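Local coordinates for arsenite methyltransferase (Chlamydomonas reinhardtii, PDB 5EVJ), which probably catalyses the stepwise transfer of methyl groups from S-adenosylmethionine to trivalent arsenic, giving mono-, di- and trimethylated arsenic species, at residues D177-L189 with L225-F239. The protein carries 15 engineered substitutions. Sequence-based numbering, arbitrary orientation.
Sequences DKARVLSEAYRVL and LYNNDFIRLARKVGF. Engineered in segment 177-189: Ala185 (natural residue Cys). Engineered in segment 225-239: Ala234 (natural residue Cys).
Val237 of helix 227-237 is a knob in a hole formed by Ala179, Leu182, Ser183 and Tyr186 of helix 178-188. The two helices, both in the Rossmann-like methyltransferase domain, cross at -46°, with their axes 9.3 Å apart at closest approach. CG2 of Val237 lies 3.8 Å from Ser183 CB, while CG1 leans on the backbone at Leu182 and Ser183. One turn earlier, Leu233 divides its branches: CD1 meets Ala179 CB at 3.6 Å, and CD2 meets Leu182 CD2, a methyl that also touches Phe230 CE1 at 4.1 Å. On the sheet side, Leu182 and the engineered Ala185 rest on Met195 of strand 193-202, and Phe239 reaches Leu273 of strand 266-274, so the pair packs onto the central sheet.

The aromatic contact is T-shaped. With CG anti to the backbone N (chi1 -169°), Tyr186 turns its CD2 edge to the face of Phe239, the planes at 74° and the centroids 5.1 Å apart; Lys275 makes a cation-pi contact with the same tyrosine. A leucine in place of Tyr186 would probably leave the Phe239 face without its aromatic edge and Lys275 without its ring. Gly238, with positive phi, closes helix 227-237 in a Schellman motif beside this ring, and the preceding carbonyl, Val237 O, stands over the centre of one tyrosine face, 3.9 Å from Tyr186 CG.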
loop_
_atom_site.group_PDB
_atom_site.type_symbol
_atom_site.label_atom_id
_atom_site.label_comp_id
_atom_site.label_asym_id
_atom_site.label_seq_id
_atom_site.Cartn_x
_atom_site.Cartn_y
_atom_site.Cartn_z
ATOM N N ASP A 177 -14.404 -0.530 -11.265
ATOM C CA ASP A 177 -15.002 -1.329 -10.184
ATOM C C ASP A 177 -14.035 -1.369 -8.996
ATOM O O ASP A 177 -13.552 -2.417 -8.632
ATOM C CB ASP A 177 -15.343 -2.739 -10.688
ATOM C CG ASP A 177 -16.317 -3.461 -9.765
ATOM O OD1 ASP A 177 -16.545 -2.941 -8.651
ATOM O OD2 ASP A 177 -16.887 -4.533 -10.142
ATOM N N LYS A 178 -13.715 -0.212 -8.431
ATOM C CA LYS A 178 -12.973 -0.132 -7.172
ATOM C C LYS A 178 -13.239 -1.250 -6.160
ATOM O O LYS A 178 -12.306 -1.841 -5.665
ATOM C CB LYS A 178 -13.219 1.186 -6.521
ATOM C CG LYS A 178 -12.140 2.156 -6.851
ATOM C CD LYS A 178 -12.593 3.535 -6.493
ATOM C CE LYS A 178 -11.413 4.452 -6.542
ATOM N NZ LYS A 178 -11.919 5.724 -5.973
ATOM N N ALA A 179 -14.507 -1.559 -5.920
ATOM C CA ALA A 179 -14.879 -2.541 -4.921
ATOM C C ALA A 179 -14.276 -3.903 -5.264
ATOM O O ALA A 179 -13.788 -4.642 -4.385
ATOM C CB ALA A 179 -16.426 -2.625 -4.778
ATOM N N ARG A 180 -14.325 -4.256 -6.535
ATOM C CA ARG A 180 -13.751 -5.533 -6.960
ATOM C C ARG A 180 -12.248 -5.617 -6.829
ATOM O O ARG A 180 -11.752 -6.627 -6.378
ATOM C CB ARG A 180 -14.186 -5.995 -8.369
ATOM C CG ARG A 180 -14.792 -7.393 -8.238
ATOM C CD ARG A 180 -15.173 -8.117 -9.525
ATOM N NE ARG A 180 -13.978 -8.855 -9.819
ATOM C CZ ARG A 180 -13.851 -10.175 -9.823
ATOM N NH1 ARG A 180 -14.887 -10.985 -9.662
ATOM N NH2 ARG A 180 -12.643 -10.657 -10.038
ATOM N N VAL A 181 -11.542 -4.564 -7.193
ATOM C CA VAL A 181 -10.099 -4.537 -7.013
ATOM C C VAL A 181 -9.780 -4.735 -5.521
ATOM O O VAL A 181 -8.972 -5.578 -5.157
ATOM C CB VAL A 181 -9.549 -3.157 -7.435
ATOM C CG1 VAL A 181 -8.038 -3.067 -7.206
ATOM C CG2 VAL A 181 -9.969 -2.823 -8.836
ATOM N N LEU A 182 -10.476 -3.981 -4.664
ATOM C CA LEU A 182 -10.266 -4.070 -3.235
ATOM C C LEU A 182 -10.558 -5.468 -2.761
ATOM O O LEU A 182 -9.732 -6.056 -2.063
ATOM C CB LEU A 182 -11.135 -3.031 -2.503
ATOM C CG LEU A 182 -10.483 -1.685 -2.229
ATOM C CD1 LEU A 182 -9.203 -1.397 -2.967
ATOM C CD2 LEU A 182 -11.427 -0.512 -2.408
ATOM N N SER A 183 -11.710 -6.022 -3.142
ATOM C CA SER A 183 -12.052 -7.354 -2.622
ATOM C C SER A 183 -11.138 -8.465 -3.180
ATOM O O SER A 183 -10.859 -9.474 -2.486
ATOM C CB SER A 183 -13.552 -7.690 -2.807
ATOM O OG SER A 183 -13.928 -7.823 -4.170
ATOM N N GLU A 184 -10.598 -8.224 -4.373
ATOM C CA GLU A 184 -9.612 -9.164 -4.949
ATOM C C GLU A 184 -8.277 -9.127 -4.217
ATOM O O GLU A 184 -7.724 -10.211 -3.852
ATOM C CB GLU A 184 -9.461 -8.955 -6.477
ATOM C CG GLU A 184 -10.743 -9.501 -7.154
ATOM C CD GLU A 184 -10.737 -11.029 -7.243
ATOM O OE1 GLU A 184 -11.469 -11.733 -6.438
ATOM O OE2 GLU A 184 -9.964 -11.512 -8.140
ATOM N N ALA A 185 -7.753 -7.901 -3.992
ATOM C CA ALA A 185 -6.597 -7.684 -3.087
ATOM C C ALA A 185 -6.804 -8.463 -1.816
ATOM O O ALA A 185 -5.979 -9.319 -1.434
ATOM C CB ALA A 185 -6.410 -6.214 -2.765
ATOM N N TYR A 186 -7.976 -8.264 -1.229
ATOM C CA TYR A 186 -8.299 -8.935 0.014
ATOM C C TYR A 186 -8.226 -10.483 -0.140
ATOM O O TYR A 186 -7.759 -11.190 0.793
ATOM C CB TYR A 186 -9.661 -8.495 0.565
ATOM C CG TYR A 186 -9.875 -8.991 1.957
ATOM C CD1 TYR A 186 -10.425 -10.294 2.223
ATOM C CD2 TYR A 186 -9.479 -8.208 3.039
ATOM C CE1 TYR A 186 -10.620 -10.756 3.534
ATOM C CE2 TYR A 186 -9.683 -8.643 4.351
ATOM C CZ TYR A 186 -10.222 -9.913 4.587
ATOM O OH TYR A 186 -10.351 -10.292 5.913
ATOM N N ARG A 187 -8.702 -10.990 -1.288
ATOM C CA ARG A 187 -8.792 -12.446 -1.477
ATOM C C ARG A 187 -7.394 -13.024 -1.675
ATOM O O ARG A 187 -7.106 -14.077 -1.155
ATOM C CB ARG A 187 -9.695 -12.777 -2.684
ATOM C CG ARG A 187 -9.832 -14.276 -3.028
ATOM C CD ARG A 187 -10.633 -14.571 -4.369
ATOM N NE ARG A 187 -10.012 -13.919 -5.542
ATOM C CZ ARG A 187 -8.925 -14.391 -6.162
ATOM N NH1 ARG A 187 -8.395 -13.741 -7.196
ATOM N NH2 ARG A 187 -8.376 -15.532 -5.764
ATOM N N VAL A 188 -6.548 -12.362 -2.469
ATOM C CA VAL A 188 -5.234 -12.933 -2.743
ATOM C C VAL A 188 -4.184 -12.739 -1.599
ATOM O O VAL A 188 -3.091 -13.362 -1.638
ATOM C CB VAL A 188 -4.655 -12.415 -4.080
ATOM C CG1 VAL A 188 -5.642 -12.659 -5.276
ATOM C CG2 VAL A 188 -4.210 -10.974 -3.945
ATOM N N LEU A 189 -4.525 -11.940 -0.583
ATOM C CA LEU A 189 -3.645 -11.757 0.594
ATOM C C LEU A 189 -3.733 -12.946 1.519
ATOM O O LEU A 189 -4.808 -13.463 1.848
ATOM C CB LEU A 189 -4.006 -10.467 1.391
ATOM C CG LEU A 189 -3.506 -9.171 0.732
ATOM C CD1 LEU A 189 -4.131 -7.945 1.378
ATOM C CD2 LEU A 189 -1.965 -9.141 0.778
ATOM N N LEU A 225 -11.877 9.765 -4.833
ATOM C CA LEU A 225 -12.921 9.753 -3.814
ATOM C C LEU A 225 -12.607 10.653 -2.598
ATOM O O LEU A 225 -11.432 10.912 -2.246
ATOM C CB LEU A 225 -13.092 8.310 -3.270
ATOM C CG LEU A 225 -13.819 7.196 -4.070
ATOM C CD1 LEU A 225 -14.161 5.995 -3.209
ATOM C CD2 LEU A 225 -15.122 7.641 -4.709
ATOM N N TYR A 226 -13.688 11.160 -2.007
ATOM C CA TYR A 226 -13.690 11.635 -0.662
ATOM C C TYR A 226 -12.958 10.570 0.206
ATOM O O TYR A 226 -13.364 9.401 0.278
ATOM C CB TYR A 226 -15.139 11.872 -0.229
ATOM C CG TYR A 226 -15.291 12.248 1.232
ATOM C CD1 TYR A 226 -14.261 12.976 1.964
ATOM C CD2 TYR A 226 -16.456 11.879 1.922
ATOM C CE1 TYR A 226 -14.435 13.315 3.314
ATOM C CE2 TYR A 226 -16.620 12.198 3.281
ATOM C CZ TYR A 226 -15.654 12.902 3.975
ATOM O OH TYR A 226 -15.985 13.179 5.314
ATOM N N ASN A 227 -11.883 10.952 0.876
ATOM C CA ASN A 227 -11.177 9.929 1.620
ATOM C C ASN A 227 -12.055 9.074 2.541
ATOM O O ASN A 227 -11.785 7.876 2.689
ATOM C CB ASN A 227 -9.930 10.468 2.360
ATOM C CG ASN A 227 -10.262 11.203 3.620
ATOM O OD1 ASN A 227 -9.634 10.994 4.646
ATOM N ND2 ASN A 227 -11.235 12.060 3.564
ATOM N N ASN A 228 -13.098 9.655 3.169
ATOM C CA ASN A 228 -13.823 8.861 4.156
ATOM C C ASN A 228 -14.722 7.899 3.384
ATOM O O ASN A 228 -15.128 6.894 3.907
ATOM C CB ASN A 228 -14.662 9.703 5.128
ATOM C CG ASN A 228 -13.825 10.355 6.222
ATOM O OD1 ASN A 228 -12.977 9.701 6.788
ATOM N ND2 ASN A 228 -14.083 11.669 6.537
ATOM N N ASP A 229 -15.080 8.203 2.146
ATOM C CA ASP A 229 -15.881 7.243 1.377
ATOM C C ASP A 229 -14.996 6.058 0.967
ATOM O O ASP A 229 -15.444 4.953 0.898
ATOM C CB ASP A 229 -16.563 7.870 0.123
ATOM C CG ASP A 229 -17.734 8.735 0.460
ATOM O OD1 ASP A 229 -18.336 8.594 1.570
ATOM O OD2 ASP A 229 -18.093 9.548 -0.406
ATOM N N PHE A 230 -13.721 6.304 0.697
ATOM C CA PHE A 230 -12.832 5.230 0.406
ATOM C C PHE A 230 -12.722 4.288 1.600
ATOM O O PHE A 230 -12.794 3.027 1.462
ATOM C CB PHE A 230 -11.453 5.721 -0.041
ATOM C CG PHE A 230 -10.407 4.668 0.098
ATOM C CD1 PHE A 230 -10.323 3.629 -0.843
ATOM C CD2 PHE A 230 -9.610 4.613 1.256
ATOM C CE1 PHE A 230 -9.398 2.611 -0.644
ATOM C CE2 PHE A 230 -8.666 3.592 1.442
ATOM C CZ PHE A 230 -8.585 2.596 0.501
ATOM N N ILE A 231 -12.541 4.884 2.758
ATOM C CA ILE A 231 -12.398 4.112 4.000
ATOM C C ILE A 231 -13.605 3.161 4.179
ATOM O O ILE A 231 -13.442 1.959 4.495
ATOM C CB ILE A 231 -12.163 5.036 5.279
ATOM C CG1 ILE A 231 -10.769 5.756 5.168
ATOM C CG2 ILE A 231 -12.286 4.232 6.624
ATOM C CD1 ILE A 231 -10.429 6.749 6.307
ATOM N N ARG A 232 -14.785 3.704 3.956
ATOM C CA ARG A 232 -16.031 2.938 4.035
ATOM C C ARG A 232 -16.018 1.712 3.091
ATOM O O ARG A 232 -16.418 0.625 3.498
ATOM C CB ARG A 232 -17.291 3.812 3.698
ATOM C CG ARG A 232 -17.540 4.975 4.711
ATOM C CD ARG A 232 -18.673 5.958 4.311
ATOM N NE ARG A 232 -19.082 6.811 5.453
ATOM C CZ ARG A 232 -18.935 8.159 5.540
ATOM N NH1 ARG A 232 -18.426 8.857 4.538
ATOM N NH2 ARG A 232 -19.392 8.834 6.617
ATOM N N LEU A 233 -15.604 1.927 1.847
ATOM C CA LEU A 233 -15.594 0.873 0.838
ATOM C C LEU A 233 -14.526 -0.130 1.276
ATOM O O LEU A 233 -14.798 -1.317 1.375
ATOM C CB LEU A 233 -15.255 1.475 -0.496
ATOM C CG LEU A 233 -15.050 0.535 -1.681
ATOM C CD1 LEU A 233 -16.315 -0.317 -2.042
ATOM C CD2 LEU A 233 -14.504 1.379 -2.855
ATOM N N ALA A 234 -13.351 0.337 1.658
ATOM C CA ALA A 234 -12.370 -0.633 2.174
ATOM C C ALA A 234 -12.915 -1.465 3.287
ATOM O O ALA A 234 -12.645 -2.688 3.404
ATOM C CB ALA A 234 -11.095 0.047 2.601
ATOM N N ARG A 235 -13.758 -0.869 4.109
ATOM C CA ARG A 235 -14.159 -1.626 5.277
ATOM C C ARG A 235 -15.265 -2.641 4.936
ATOM O O ARG A 235 -15.359 -3.732 5.558
ATOM C CB ARG A 235 -14.430 -0.633 6.398
ATOM C CG ARG A 235 -15.323 -1.047 7.535
ATOM C CD ARG A 235 -15.624 0.179 8.436
ATOM N NE ARG A 235 -14.475 0.878 9.017
ATOM C CZ ARG A 235 -14.396 2.220 9.159
ATOM N NH1 ARG A 235 -15.376 3.041 8.674
ATOM N NH2 ARG A 235 -13.309 2.758 9.764
ATOM N N LYS A 236 -16.088 -2.347 3.938
ATOM C CA LYS A 236 -17.124 -3.319 3.452
ATOM C C LYS A 236 -16.521 -4.637 2.912
ATOM O O LYS A 236 -17.143 -5.705 2.906
ATOM C CB LYS A 236 -17.965 -2.738 2.289
ATOM C CG LYS A 236 -19.189 -1.942 2.721
ATOM C CD LYS A 236 -19.781 -1.219 1.496
ATOM C CE LYS A 236 -20.626 -0.025 1.979
ATOM N NZ LYS A 236 -21.142 0.815 0.839
ATOM N N VAL A 237 -15.325 -4.511 2.403
ATOM C CA VAL A 237 -14.629 -5.582 1.807
ATOM C C VAL A 237 -13.833 -6.369 2.863
ATOM O O VAL A 237 -13.450 -7.487 2.612
ATOM C CB VAL A 237 -13.749 -4.893 0.774
ATOM C CG1 VAL A 237 -12.376 -5.454 0.730
ATOM C CG2 VAL A 237 -14.463 -4.719 -0.557
ATOM N N GLY A 238 -13.611 -5.830 4.073
ATOM C CA GLY A 238 -13.008 -6.624 5.156
ATOM C C GLY A 238 -11.761 -5.922 5.714
ATOM O O GLY A 238 -11.226 -6.375 6.725
ATOM N N PHE A 239 -11.309 -4.824 5.078
ATOM C CA PHE A 239 -10.247 -3.967 5.618
ATOM C C PHE A 239 -10.858 -3.000 6.647
ATOM O O PHE A 239 -11.212 -1.846 6.331
ATOM C CB PHE A 239 -9.586 -3.189 4.506
ATOM C CG PHE A 239 -8.771 -4.052 3.576
ATOM C CD1 PHE A 239 -7.731 -4.856 4.082
ATOM C CD2 PHE A 239 -9.062 -4.104 2.200
ATOM C CE1 PHE A 239 -6.965 -5.632 3.208
ATOM C CE2 PHE A 239 -8.306 -4.912 1.336
ATOM C CZ PHE A 239 -7.255 -5.655 1.843
HETATM O O HOH W 1 -9.776 7.948 -4.484
#